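Local coordinates for protein excinuclease ABC, subunit A. (Deinococcus radiodurans, PDB 2VF7) that binds DNA, ATP and zinc as a UvrA-family ABC ATPase and probably recognises damaged DNA for excision repair, at residues Arg107-Val110 against Gly111-Thr114; Gly149-Pro152 against Glu153-Gly156; Leu263-Phe266 against Ala267-Ser271. The protein carries 1 engineered substitution. All blocks are in the same frame, centred on the assembly; numbering follows the deposited sequence.

From the N terminus, contact 1 comes first: residues 107-114 pass from the loop after strand 94-96 into the short helix 110-113, close to the ADP site that includes Arg-375. Contact 2, 149-156, turns back on itself in the loop between helix 116-127 and strand 159-162 and supplies two cysteines to a zinc site. Contact 3, 263-271, runs from the last part of helix 258-268 into the loop before helix 272-278, in the UvrA DNA-binding domain. The three follow in series; none nests or crosses. Centres lie about 20 Å apart for contacts 1 and 2, 18 Å for 2 and 3. The zinc site joins the 149-156 turn to Cys-287 and Cys-290, which follow contact 3.

Contact 1: Arg107-Val110 against Gly111-Thr114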
loop_
_atom_site.group_PDB
_atom_site.type_symbol
_atom_site.label_atom_id
_atom_site.label_comp_id
_atom_site.label_asym_id
_atom_site.label_seq_id
_atom_site.Cartn_x
_atom_site.Cartn_y
_atom_site.Cartn_z
ATOM N N ARG A 107 -5.818 -8.262 -14.887
ATOM C CA ARG A 107 -5.312 -8.987 -16.045
ATOM C C ARG A 107 -3.927 -9.582 -15.809
ATOM O O ARG A 107 -2.986 -8.872 -15.459
ATOM C CB ARG A 107 -5.290 -8.079 -17.275
ATOM C CG ARG A 107 -6.628 -7.965 -17.987
ATOM C CD ARG A 107 -6.944 -9.241 -18.759
ATOM N NE ARG A 107 -6.156 -9.376 -19.986
ATOM C CZ ARG A 107 -6.640 -9.209 -21.217
ATOM N NH1 ARG A 107 -7.917 -8.900 -21.400
ATOM N NH2 ARG A 107 -5.847 -9.357 -22.271
ATOM N N SER A 108 -3.833 -10.894 -16.001
ATOM C CA SER A 108 -2.581 -11.647 -15.962
ATOM C C SER A 108 -2.644 -12.785 -16.967
ATOM O O SER A 108 -3.610 -12.915 -17.717
ATOM C CB SER A 108 -2.332 -12.244 -14.568
ATOM O OG SER A 108 -1.237 -11.636 -13.900
ATOM N N SER A 109 -1.590 -13.598 -16.958
ATOM C CA SER A 109 -1.489 -14.837 -17.717
ATOM C C SER A 109 -1.332 -15.944 -16.699
ATOM O O SER A 109 -1.078 -15.670 -15.534
ATOM C CB SER A 109 -0.238 -14.820 -18.590
ATOM O OG SER A 109 0.232 -13.504 -18.777
ATOM N N VAL A 110 -1.469 -17.189 -17.134
ATOM C CA VAL A 110 -1.196 -18.338 -16.274
ATOM C C VAL A 110 0.291 -18.369 -15.859
ATOM O O VAL A 110 0.622 -18.622 -14.694
ATOM C CB VAL A 110 -1.615 -19.639 -16.982
ATOM C CG1 VAL A 110 -1.066 -20.880 -16.270
ATOM C CG2 VAL A 110 -3.132 -19.698 -17.106
ATOM N N GLY A 111 1.169 -18.077 -16.817
ATOM C CA GLY A 111 2.599 -18.010 -16.577
ATOM C C GLY A 111 3.091 -16.892 -15.677
ATOM O O GLY A 111 4.239 -16.920 -15.223
ATOM N N SER A 112 2.236 -15.909 -15.416
ATOM C CA SER A 112 2.563 -14.839 -14.476
ATOM C C SER A 112 2.128 -15.180 -13.059
ATOM O O SER A 112 2.839 -14.890 -12.101
ATOM C CB SER A 112 1.906 -13.527 -14.894
ATOM O OG SER A 112 2.113 -13.291 -16.265
ATOM N N VAL A 113 0.951 -15.784 -12.931
ATOM C CA VAL A 113 0.414 -16.138 -11.625
ATOM C C VAL A 113 1.138 -17.338 -11.031
ATOM O O VAL A 113 1.128 -17.538 -9.809
ATOM C CB VAL A 113 -1.125 -16.387 -11.673
ATOM C CG1 VAL A 113 -1.693 -16.621 -10.268
ATOM C CG2 VAL A 113 -1.834 -15.200 -12.302
ATOM N N THR A 114 1.780 -18.130 -11.884
ATOM C CA THR A 114 2.507 -19.305 -11.423
ATOM C C THR A 114 3.989 -19.002 -11.244
ATOM O O THR A 114 4.735 -19.837 -10.721
ATOM C CB THR A 114 2.289 -20.509 -12.352
ATOM O OG1 THR A 114 2.594 -20.147 -13.705
ATOM C CG2 THR A 114 0.847 -20.967 -12.270
#
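Val-110 meets Gly-111 with one branch and Thr-114 with its carbonyl. Its CG1 is opposite the backbone N (chi1 167°), which sets CG1 beside the next peptide, 3.6 Å from Gly-111 N. The rest of the side chain turns away, onto Leu-388 of helix 382-393 and onto Arg-375 of an ADP-binding site. The backbone of Gly-111 bonds Leu-373 and Ser-117. Val-110 O takes two bonds from Thr-114, from OG1 at 2.7 Å and from the backbone N at 3.1 Å. These donors approach from opposite faces of the carbonyl plane. This is the single short turn of helix 110-113, with Ser-109 at the N-cap position. The side chain of Ser-109 makes no capping bond. Instead its OG pairs with Ser-112 OG at 3.1 Å, a hydroxyl-hydroxyl bond in which either may be the donor. Ser-109 O accepts two weak bonds, from Ser-112 N and Val-113 N. Val-113 CG2 also rests against this carbonyl, 3.4 Å from Ser-109 O, and touches Ser-108 CB at 3.8 Å. Ser-108 packs on Tyr-72 of the second subunit.

Contact 2: Gly149-Pro152 against Glu153-Gly156; sequences GACP and ECHG. With ZN (zinc ion), chain F.
Two cysteine sulfurs of one tight turn, Cys-151 SG and Cys-154 SG, grip the same zinc ion and so stand 3.8 Å apart, as expected of two ligands on one tetrahedral zinc. This is a CxxC knuckle of a Cys4 zinc site. Cys-287 and Cys-290, from a second CxxC pair, complete the four ligands. The bonds to zinc are 2.4 Å from Cys-151 SG and 2.3 Å from Cys-154 SG. The two side chains reach the metal by different torsions. In Cys-151 the sulfur points opposite the backbone N (chi1 165°). In Cys-154 it stands between the backbone N and the carbonyl carbon (chi1 55°). Both sulfurs therefore converge on one side of the turn. Cys-151 SG also accepts a weak bond from Glu-153 N, at 3.5 Å. Such a contact would probably ease some of the negative charge on the thiolate. Glu-153 CB lies against the same sulfur, while the carboxylate leads away.

The backbone closes the turn through the carbonyl of Cys-151. His-155 N comes within 2.7 Å of Cys-151 O, but the bond is bent and weak. Gly-156 N makes a second weak bond to that O. His-155 and Gly-156 both have positive phi, which turns the chain back beside Ala-150. Positive phi suits glycine, and a CB on Gly-156 would crowd Ala-150 CB at 3.3 Å. Ala-150 CB packs 3.7 Å from Gly-156 N. A backbone bond between Cys-151 and Arg-294 ties the turn to the segment just after the second cysteine pair. Arg-294 NH1 also bonds Gly-156 O. The His-155 ring folds back over Pro-152, whose O lies over one face of the ring, 3.4 Å from His-155 NE2.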
loop_
_atom_site.group_PDB
_atom_site.type_symbol
_atom_site.label_atom_id
_atom_site.label_comp_id
_atom_site.label_asym_id
_atom_site.label_seq_id
_atom_site.Cartn_x
_atom_site.Cartn_y
_atom_site.Cartn_z
ATOM N N GLY A 149 13.009 -5.084 -23.777
ATOM C CA GLY A 149 12.378 -6.245 -24.411
ATOM C C GLY A 149 11.351 -5.964 -25.496
ATOM O O GLY A 149 11.254 -6.710 -26.470
ATOM N N ALA A 150 10.592 -4.886 -25.330
ATOM C CA ALA A 150 9.474 -4.563 -26.218
ATOM C C ALA A 150 9.909 -4.118 -27.611
ATOM O O ALA A 150 10.829 -3.303 -27.756
ATOM C CB ALA A 150 8.596 -3.500 -25.583
ATOM N N CYS A 151 9.236 -4.657 -28.628
ATOM C CA CYS A 151 9.405 -4.212 -30.011
ATOM C C CYS A 151 9.156 -2.703 -30.096
ATOM O O CYS A 151 8.142 -2.222 -29.601
ATOM C CB CYS A 151 8.435 -4.969 -30.920
ATOM S SG CYS A 151 8.193 -4.284 -32.569
ATOM N N PRO A 152 10.091 -1.954 -30.709
ATOM C CA PRO A 152 9.983 -0.483 -30.851
ATOM C C PRO A 152 8.859 0.030 -31.783
ATOM O O PRO A 152 8.465 1.199 -31.674
ATOM C CB PRO A 152 11.358 -0.070 -31.402
ATOM C CG PRO A 152 12.244 -1.290 -31.272
ATOM C CD PRO A 152 11.333 -2.476 -31.307
ATOM N N GLU A 153 8.369 -0.826 -32.688
ATOM C CA GLU A 153 7.246 -0.507 -33.589
ATOM C C GLU A 153 5.890 -0.398 -32.872
ATOM O O GLU A 153 5.128 0.541 -33.109
ATOM C CB GLU A 153 7.144 -1.561 -34.697
ATOM C CG GLU A 153 7.786 -1.178 -36.015
ATOM C CD GLU A 153 6.796 -1.093 -37.176
ATOM O OE1 GLU A 153 5.713 -0.488 -37.022
ATOM O OE2 GLU A 153 7.116 -1.632 -38.259
ATOM N N CYS A 154 5.587 -1.370 -32.014
ATOM C CA CYS A 154 4.277 -1.449 -31.371
ATOM C C CYS A 154 4.386 -1.173 -29.882
ATOM O O CYS A 154 3.382 -0.905 -29.219
ATOM C CB CYS A 154 3.633 -2.813 -31.629
ATOM S SG CYS A 154 4.639 -4.237 -31.144
ATOM N N HIS A 155 5.625 -1.201 -29.389
ATOM C CA HIS A 155 5.965 -1.055 -27.963
ATOM C C HIS A 155 5.424 -2.212 -27.134
ATOM O O HIS A 155 4.927 -2.017 -26.019
ATOM C CB HIS A 155 5.518 0.296 -27.386
ATOM C CG HIS A 155 6.079 1.479 -28.108
ATOM N ND1 HIS A 155 5.287 2.374 -28.797
ATOM C CD2 HIS A 155 7.354 1.914 -28.255
ATOM C CE1 HIS A 155 6.049 3.310 -29.336
ATOM N NE2 HIS A 155 7.309 3.055 -29.022
ATOM N N GLY A 156 5.519 -3.414 -27.698
ATOM C CA GLY A 156 5.128 -4.633 -27.009
ATOM C C GLY A 156 3.663 -4.994 -27.114
ATOM O O GLY A 156 3.225 -5.948 -26.473
HETATM ZN ZN ZN F . 5.911 -5.108 -32.802
#

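Contact 3: Leu263-Phe266 against Ala267-Ser271; sequences LHTF and ANTES
Asn-268 folds back over His-264 and bonds its carbonyl. The CG of Asn-268 lies beside its own backbone N (chi1 -72°), which swings the amide back along the helix. Asn-268 ND2 reaches His-264 O at 3.0 Å in a fairly straight bond. The bond lies in the carbonyl plane, on a lone pair, and the O lies close to the amide plane. The same nitrogen sits over the centre of the His-264 imidazole, 3.6 Å above its plane. The ring gets there because CG of His-264 is opposite the backbone N (chi1 -174°). Ring and amide planes are 32° apart, so the amide lies tilted over the ring face and the two do not stack flat.

One residue on, Thr-269 OG1 stands between its own backbone N and carbonyl carbon, which brings it to Thr-265 O. It donates to that O at 2.7 Å, and Thr-269 N adds a weak bond. The methyls also meet, Thr-265 CG2 to Thr-269 CG2 at 3.7 Å. The Thr-265 hydroxyl turns back to His-261 O. A valine in place of Thr-269 would probably leave Thr-265 O with only the weak backbone bond from this segment.

Ala-267 N bonds Leu-263 O at 3.1 Å in the usual helical pattern. Phe-266 points away from this turn, to Tyr-161 and to Lys-275, with which it forms a cation-pi pair. The arrangement is a helix C-terminal end, where side chains of Asn-268 and Thr-269 bond carbonyls of the last turn, near the C-terminal end of helix 258-268 in the UvrA DNA-binding domain.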
loop_
_atom_site.group_PDB
_atom_site.type_symbol
_atom_site.label_atom_id
_atom_site.label_comp_id
_atom_site.label_asym_id
_atom_site.label_seq_id
_atom_site.Cartn_x
_atom_site.Cartn_y
_atom_site.Cartn_z
ATOM N N LEU A 263 -5.180 8.940 -29.114
ATOM C CA LEU A 263 -4.080 8.051 -28.758
ATOM C C LEU A 263 -3.677 8.173 -27.278
ATOM O O LEU A 263 -3.262 7.186 -26.666
ATOM C CB LEU A 263 -2.868 8.281 -29.671
ATOM C CG LEU A 263 -2.955 8.119 -31.196
ATOM C CD1 LEU A 263 -1.553 8.199 -31.770
ATOM C CD2 LEU A 263 -3.625 6.816 -31.642
ATOM N N HIS A 264 -3.779 9.373 -26.714
ATOM C CA HIS A 264 -3.530 9.554 -25.289
ATOM C C HIS A 264 -4.631 8.863 -24.497
ATOM O O HIS A 264 -4.359 8.234 -23.483
ATOM C CB HIS A 264 -3.454 11.042 -24.890
ATOM C CG HIS A 264 -3.056 11.270 -23.456
ATOM N ND1 HIS A 264 -3.892 10.990 -22.392
ATOM C CD2 HIS A 264 -1.909 11.753 -22.917
ATOM C CE1 HIS A 264 -3.272 11.284 -21.259
ATOM N NE2 HIS A 264 -2.070 11.752 -21.551
ATOM N N THR A 265 -5.875 8.992 -24.948
ATOM C CA THR A 265 -6.968 8.342 -24.252
ATOM C C THR A 265 -6.808 6.823 -24.314
ATOM O O THR A 265 -6.980 6.143 -23.308
ATOM C CB THR A 265 -8.342 8.795 -24.769
ATOM O OG1 THR A 265 -8.407 10.225 -24.743
ATOM C CG2 THR A 265 -9.458 8.254 -23.882
ATOM N N PHE A 266 -6.460 6.297 -25.485
ATOM C CA PHE A 266 -6.245 4.861 -25.639
ATOM C C PHE A 266 -5.173 4.319 -24.690
ATOM O O PHE A 266 -5.345 3.253 -24.108
ATOM C CB PHE A 266 -5.876 4.512 -27.091
ATOM C CG PHE A 266 -5.673 3.024 -27.341
ATOM C CD1 PHE A 266 -6.763 2.185 -27.594
ATOM C CD2 PHE A 266 -4.397 2.470 -27.332
ATOM C CE1 PHE A 266 -6.592 0.821 -27.839
ATOM C CE2 PHE A 266 -4.212 1.097 -27.568
ATOM C CZ PHE A 266 -5.316 0.276 -27.826
ATOM N N ALA A 267 -4.078 5.053 -24.545
ATOM C CA ALA A 267 -2.883 4.515 -23.934
ATOM C C ALA A 267 -2.915 4.555 -22.420
ATOM O O ALA A 267 -2.128 3.849 -21.765
ATOM C CB ALA A 267 -1.654 5.261 -24.450
ATOM N N ASN A 268 -3.834 5.360 -21.872
ATOM C CA ASN A 268 -3.695 5.899 -20.514
ATOM C C ASN A 268 -4.897 5.785 -19.606
ATOM O O ASN A 268 -4.745 5.864 -18.387
ATOM C CB ASN A 268 -3.266 7.375 -20.571
ATOM C CG ASN A 268 -1.826 7.551 -21.020
ATOM O OD1 ASN A 268 -0.891 7.255 -20.274
ATOM N ND2 ASN A 268 -1.640 8.030 -22.247
ATOM N N THR A 269 -6.091 5.631 -20.164
ATOM C CA THR A 269 -7.287 5.593 -19.314
ATOM C C THR A 269 -7.429 4.277 -18.581
ATOM O O THR A 269 -6.895 3.247 -19.005
ATOM C CB THR A 269 -8.589 5.827 -20.086
ATOM O OG1 THR A 269 -8.536 5.113 -21.324
ATOM C CG2 THR A 269 -8.810 7.318 -20.321
ATOM N N GLU A 270 -8.178 4.325 -17.486
ATOM C CA GLU A 270 -8.449 3.145 -16.688
ATOM C C GLU A 270 -9.863 2.622 -16.954
ATOM O O GLU A 270 -10.153 1.441 -16.738
ATOM C CB GLU A 270 -8.195 3.451 -15.210
ATOM C CG GLU A 270 -6.741 3.879 -14.968
ATOM C CD GLU A 270 -6.463 4.399 -13.562
ATOM O OE1 GLU A 270 -5.275 4.372 -13.161
ATOM O OE2 GLU A 270 -7.411 4.829 -12.860
ATOM N N SER A 271 -10.730 3.502 -17.450
ATOM C CA SER A 271 -12.104 3.137 -17.797
ATOM C C SER A 271 -12.130 2.173 -18.979
ATOM O O SER A 271 -11.355 2.320 -19.927
ATOM C CB SER A 271 -12.925 4.385 -18.119
ATOM O OG SER A 271 -14.218 4.025 -18.583
#